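Local coordinates for protein Bpsl1147 (Burkholderia pseudomallei, PDB 5A4O) that probably binds single-stranded DNA as a bacterial homolog of the eukaryotic transcription coactivator PC4, at the interface of chains A and B. Sequence-based numbering; all coordinates share one arbitrary frame. Chains: chain A/B, Bpsl1147.

Contact 1: the interface of chains A and B. Residues chain A 23, 34, 36, 61, 64; chain B 64, 68, 71.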
# COMPACT_ATOMS: atom_id res chain seq x y z
N ILE A 23 7.93 -2.40 3.13
CA ILE A 23 8.09 -1.67 1.90
C ILE A 23 9.39 -2.19 1.37
O ILE A 23 10.41 -2.11 2.07
CB ILE A 23 8.17 -0.15 2.15
CG1 ILE A 23 6.82 0.34 2.73
CG2 ILE A 23 8.50 0.59 0.87
CD1 ILE A 23 6.81 1.79 3.13
N VAL A 34 8.20 -1.68 -6.73
CA VAL A 34 8.09 -1.28 -5.34
C VAL A 34 6.88 -2.01 -4.75
O VAL A 34 5.79 -1.99 -5.32
CB VAL A 34 7.92 0.24 -5.16
CG1 VAL A 34 7.71 0.60 -3.69
CG2 VAL A 34 9.15 0.96 -5.70
N VAL A 36 4.44 -2.83 -1.32
CA VAL A 36 3.98 -2.34 -0.02
C VAL A 36 3.00 -3.38 0.46
O VAL A 36 1.99 -3.58 -0.18
CB VAL A 36 3.27 -0.98 -0.14
CG1 VAL A 36 2.76 -0.52 1.20
CG2 VAL A 36 4.20 0.05 -0.77
N LEU A 61 5.30 6.31 -7.91
CA LEU A 61 5.64 6.69 -6.54
C LEU A 61 5.31 8.11 -6.12
O LEU A 61 4.73 8.31 -5.06
CB LEU A 61 7.12 6.44 -6.23
CG LEU A 61 7.48 5.01 -5.97
CD1 LEU A 61 8.99 4.85 -6.07
CD2 LEU A 61 6.95 4.55 -4.60
N VAL A 64 1.59 8.40 -5.53
CA VAL A 64 1.17 7.68 -4.31
C VAL A 64 1.58 8.46 -3.06
O VAL A 64 0.79 8.71 -2.18
CB VAL A 64 1.66 6.21 -4.27
CG1 VAL A 64 1.44 5.58 -2.90
CG2 VAL A 64 0.95 5.39 -5.32
N VAL B 64 5.04 5.21 6.55
CA VAL B 64 4.81 4.65 5.24
C VAL B 64 5.27 5.64 4.17
O VAL B 64 5.92 5.26 3.20
CB VAL B 64 3.34 4.24 5.06
CG1 VAL B 64 3.05 3.83 3.63
CG2 VAL B 64 3.03 3.10 6.01
N LEU B 68 8.39 5.15 1.35
CA LEU B 68 8.21 5.35 -0.08
C LEU B 68 9.18 6.39 -0.63
O LEU B 68 9.65 6.22 -1.75
CB LEU B 68 6.75 5.71 -0.39
CG LEU B 68 5.72 4.62 -0.15
CD1 LEU B 68 4.33 5.14 -0.48
CD2 LEU B 68 6.01 3.41 -1.02
N ALA B 71 12.30 4.54 -1.03
CA ALA B 71 12.23 3.58 -2.12
C ALA B 71 12.40 4.31 -3.46
O ALA B 71 12.86 3.72 -4.44
CB ALA B 71 10.90 2.82 -2.07

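Contact 2: the interface of chains A and B. Residues chain A 36, 54, 56, 68; chain B 21, 36-38, 52, 54.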
# COMPACT_ATOMS: atom_id res chain seq x y z
N VAL A 36 4.44 -2.83 -1.32
CA VAL A 36 3.98 -2.34 -0.02
C VAL A 36 3.00 -3.38 0.46
O VAL A 36 1.99 -3.58 -0.18
CB VAL A 36 3.27 -0.98 -0.14
CG1 VAL A 36 2.76 -0.52 1.20
CG2 VAL A 36 4.20 0.05 -0.77
N ILE A 54 0.25 -3.94 -2.38
CA ILE A 54 0.25 -3.44 -3.74
C ILE A 54 1.68 -3.53 -4.35
O ILE A 54 2.71 -3.51 -3.63
CB ILE A 54 -0.33 -2.00 -3.82
CG1 ILE A 54 0.55 -1.04 -3.05
CG2 ILE A 54 -1.77 -1.94 -3.31
CD1 ILE A 54 0.33 0.41 -3.39
N ILE A 56 3.83 -1.69 -7.50
CA ILE A 56 3.81 -0.61 -8.45
C ILE A 56 5.14 -0.32 -9.10
O ILE A 56 6.20 -0.55 -8.53
CB ILE A 56 3.33 0.68 -7.80
CG1 ILE A 56 4.23 1.05 -6.62
CG2 ILE A 56 1.89 0.52 -7.34
CD1 ILE A 56 4.10 2.48 -6.27
N LEU A 68 -0.88 10.14 -0.19
CA LEU A 68 -0.79 9.83 1.22
C LEU A 68 -0.54 11.07 2.05
O LEU A 68 -1.08 11.20 3.15
CB LEU A 68 0.31 8.80 1.50
CG LEU A 68 0.12 7.42 0.86
CD1 LEU A 68 1.42 6.65 0.98
CD2 LEU A 68 -1.02 6.64 1.48
N ILE B 21 -4.59 2.46 -8.13
CA ILE B 21 -4.32 2.41 -6.70
C ILE B 21 -5.14 3.55 -6.04
O ILE B 21 -4.86 4.76 -6.25
CB ILE B 21 -2.82 2.65 -6.38
CG1 ILE B 21 -1.94 1.63 -7.09
CG2 ILE B 21 -2.54 2.58 -4.87
CD1 ILE B 21 -2.37 0.20 -6.88
N VAL B 36 -5.21 1.78 1.22
CA VAL B 36 -4.46 1.86 -0.01
C VAL B 36 -4.65 0.51 -0.72
O VAL B 36 -4.25 -0.52 -0.20
CB VAL B 36 -2.95 2.11 0.23
CG1 VAL B 36 -2.24 2.18 -1.10
CG2 VAL B 36 -2.75 3.38 1.07
N ARG B 37 -5.30 0.52 -1.88
CA ARG B 37 -5.90 -0.66 -2.45
C ARG B 37 -5.96 -0.66 -3.95
O ARG B 37 -6.24 0.35 -4.58
CB ARG B 37 -7.32 -0.77 -1.87
CG ARG B 37 -8.09 -2.04 -2.14
CD ARG B 37 -9.36 -2.03 -1.27
NE ARG B 37 -9.03 -2.04 0.15
CZ ARG B 37 -8.66 -3.12 0.84
NH1 ARG B 37 -8.64 -4.34 0.29
NH2 ARG B 37 -8.33 -2.98 2.11
N LEU B 38 -5.67 -1.82 -4.52
CA LEU B 38 -5.91 -2.03 -5.92
C LEU B 38 -7.43 -2.08 -6.19
O LEU B 38 -8.17 -2.87 -5.56
CB LEU B 38 -5.22 -3.29 -6.39
CG LEU B 38 -5.53 -3.62 -7.86
CD1 LEU B 38 -4.97 -2.56 -8.80
CD2 LEU B 38 -5.10 -5.04 -8.23
N GLN B 52 -6.64 -6.74 -2.54
CA GLN B 52 -5.22 -6.43 -2.54
C GLN B 52 -4.99 -4.98 -2.09
O GLN B 52 -4.88 -4.04 -2.89
CB GLN B 52 -4.62 -6.69 -3.89
CG GLN B 52 -4.81 -8.13 -4.39
CD GLN B 52 -4.30 -8.27 -5.81
OE1 GLN B 52 -3.27 -7.73 -6.16
NE2 GLN B 52 -5.06 -8.95 -6.66
N ILE B 54 -4.09 -2.45 1.79
CA ILE B 54 -3.72 -2.39 3.20
C ILE B 54 -4.45 -1.24 3.88
O ILE B 54 -4.75 -0.22 3.26
CB ILE B 54 -2.22 -2.21 3.43
CG1 ILE B 54 -1.73 -0.86 2.89
CG2 ILE B 54 -1.47 -3.36 2.80
CD1 ILE B 54 -0.31 -0.50 3.30

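Contact 3: the interface of chains A and B. Residues chain A 8, 10, 25; chain B 74.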
# COMPACT_ATOMS: atom_id res chain seq x y z
N LYS A 8 15.07 -5.98 -1.60
CA LYS A 8 15.61 -5.16 -0.53
C LYS A 8 14.53 -4.60 0.40
O LYS A 8 13.65 -3.90 -0.05
CB LYS A 8 16.35 -3.97 -1.10
CG LYS A 8 16.64 -2.96 -0.00
CD LYS A 8 18.00 -2.36 -0.02
CE LYS A 8 18.07 -1.15 -0.88
NZ LYS A 8 19.13 -0.24 -0.35
N ILE A 10 13.24 -1.79 2.40
CA ILE A 10 13.49 -0.35 2.52
C ILE A 10 12.99 0.09 3.89
O ILE A 10 13.68 0.84 4.60
CB ILE A 10 12.73 0.45 1.44
CG1 ILE A 10 13.03 -0.06 0.04
CG2 ILE A 10 13.04 1.94 1.55
CD1 ILE A 10 14.46 -0.08 -0.35
N HIS A 25 11.89 -3.15 -2.37
CA HIS A 25 12.21 -2.80 -3.72
C HIS A 25 12.88 -4.01 -4.35
O HIS A 25 13.72 -4.64 -3.73
CB HIS A 25 13.15 -1.59 -3.77
CG HIS A 25 13.46 -1.16 -5.17
ND1 HIS A 25 14.50 -1.70 -5.89
CD2 HIS A 25 12.82 -0.31 -6.01
CE1 HIS A 25 14.51 -1.18 -7.11
NE2 HIS A 25 13.50 -0.33 -7.20
N GLU B 74 16.00 4.27 -5.01
CA GLU B 74 16.50 3.09 -5.67
C GLU B 74 16.33 3.43 -7.15
O GLU B 74 15.65 4.38 -7.50
CB GLU B 74 15.70 1.87 -5.26
CG GLU B 74 15.70 1.62 -3.77
CD GLU B 74 17.06 1.21 -3.21
OE1 GLU B 74 17.83 0.53 -3.92
OE2 GLU B 74 17.34 1.50 -2.04
O HOH W 1 20.51 0.01 -3.11

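Contact 1: the interface of chains A and B
Helix 61-71 of chain B lies against extended strands of chain A, 19-28 and 31-41, so that B:Val64, B:Leu68 and B:Ala71, spaced about one turn apart, face A:Ile23, A:Val34 and A:Val36. Such packing of a C-terminal helix against the beta-sheet of a second subunit is characteristic of the PC4 family, whose members form two-fold dimers. B:Leu68 is the central residue and has 66 Å² of surface hidden by chain A. With chi2 at 179° its CD1 branch continues the line of the chain and CD2 branches aside, which brings the two methyls to different neighbours. The B:Leu68 CD2 branch meets A:Val36 CG2 at 3.8 Å, the valine and leucine side chains crossing at about a right angle. The same CD2 lies 3.9 Å from A:Leu61 CD2, where the two leucines approach at a slant. The other methyl of B:Leu68, CD1, touches A:Val64 CG1 at 3.8 Å, again nearly perpendicular, farther along helix 61-73 of chain A, which also supplies A:Leu61. One leucine thus fills the angle between the sheet and the helix of the other chain. At one end of the row, the extended A:Ile23 side chain (chi2 175°) brings its terminal methyl, CD1, over the backbone of B:Val64, 3.6 Å from the carbonyl O and 4.1 Å from CA. Towards the other end, A:Val34 CG1 faces the small B:Ala71 CB across 4.2 Å, a looser contact.

Contact 2: the interface of chains A and B
At the apolar centre, A:Ile54 lies across B:Val36, the two side chains roughly perpendicular, in the two-fold interface of this PC4 homolog. A:Ile54 has 62 Å² of surface hidden by chain B and reaches the partner with both of its arms. CG1 sits between backbone N and carbonyl carbon (chi1 64°), and from there the longer arm carries CD1 to B:Val36 CG1 at 3.9 Å. The same methyl lies 3.9 Å from B:Ile21 CG2, the short branch of an isoleucine that slants past it. The other methyl of B:Val36, CG2, turns to the helix of chain A and meets A:Leu68 CD2 at 3.7 Å, so the two branches of one valine touch a strand residue and a helix residue. The two-fold repeats the isoleucine-valine pairing with the chains exchanged: B:Ile54 CD1 approaches A:Val36 CG1 at 3.7 Å. Farther out, A:Ile56 turns its CG2 to B:Ile21 CG1 at 4.0 Å, again at about a right angle. Toward the rim A:Ile54 meets backbone of chain B: its shorter branch, CG2, rests 3.8 Å from the carbonyl O of B:Gln52 and 4.1 Å from the amide N of B:Leu38, a van der Waals approach to polar atoms. Strands 31-41 and 52-56 of each chain bring these residues together, strand 19-28 of chain B adds B:Ile21, and helix 61-73 of chain A flanks the patch through A:Leu68.

Contact 3: the interface of chains A and B
B:Glu74 slides past A:His25 in the opposite direction, its aliphatic stem lying over one face of the imidazole while its carboxylate continues towards A:Lys8. The methylene CB of B:Glu74 stands over the centre of the A:His25 ring, 3.6 Å from the ring centroid, a CH-pi contact. With CG anti to the backbone N and the ring turned about a quarter away from the side-chain stem (chi2 -87°), the histidine offers this face to the glutamate. The carboxylate plane is tilted by 40° from the ring. A bend at chi2 of B:Glu74 (-68°) takes the carboxylate away from the imidazole. There it forms a salt bridge with A:Lys8, whose ammonium nitrogen NZ is 3.0 Å from OE2. The lysine crosses the glutamate at a slant, its chain bent at chi2 and chi3. The O of water 1 lies 3.1 Å from A:Lys8 NZ and 2.9 Å from B:Glu74 OE1, so both carboxylate oxygens are linked to one ammonium group. A:Ile10 comes from the direction opposite to the glutamate, and its CD1 lies 3.7 Å from B:Glu74 OE2 and 4.0 Å from CG, an apolar neighbour to both carboxylate and stem. The positive lysine would probably favour the ionised carboxylate. In this PC4 homolog B:Glu74 lies in the C-terminal tail beyond helix 61-71 of chain B, carried over strands 8-16 and 19-28 of the partner's sheet.

Contacts 1 and 2 share A:Val36, and the centres of their C-alpha atoms lie about 9 Å apart: one strand residue serves both the packing against the partner's helix and the packing between strands. Contact 3 is also about 9 Å from contact 1, measured in the same way, but about 17 Å from contact 2. Contacts 1 and 3 both draw on strand 19-28 of chain A, and the C-terminal segment of chain B runs from the helix of contact 1 into contact 3. Apolar packing gives way there to a salt bridge, which suggests a more polar margin; the two-fold repeats this, consistent with PC4 dimers.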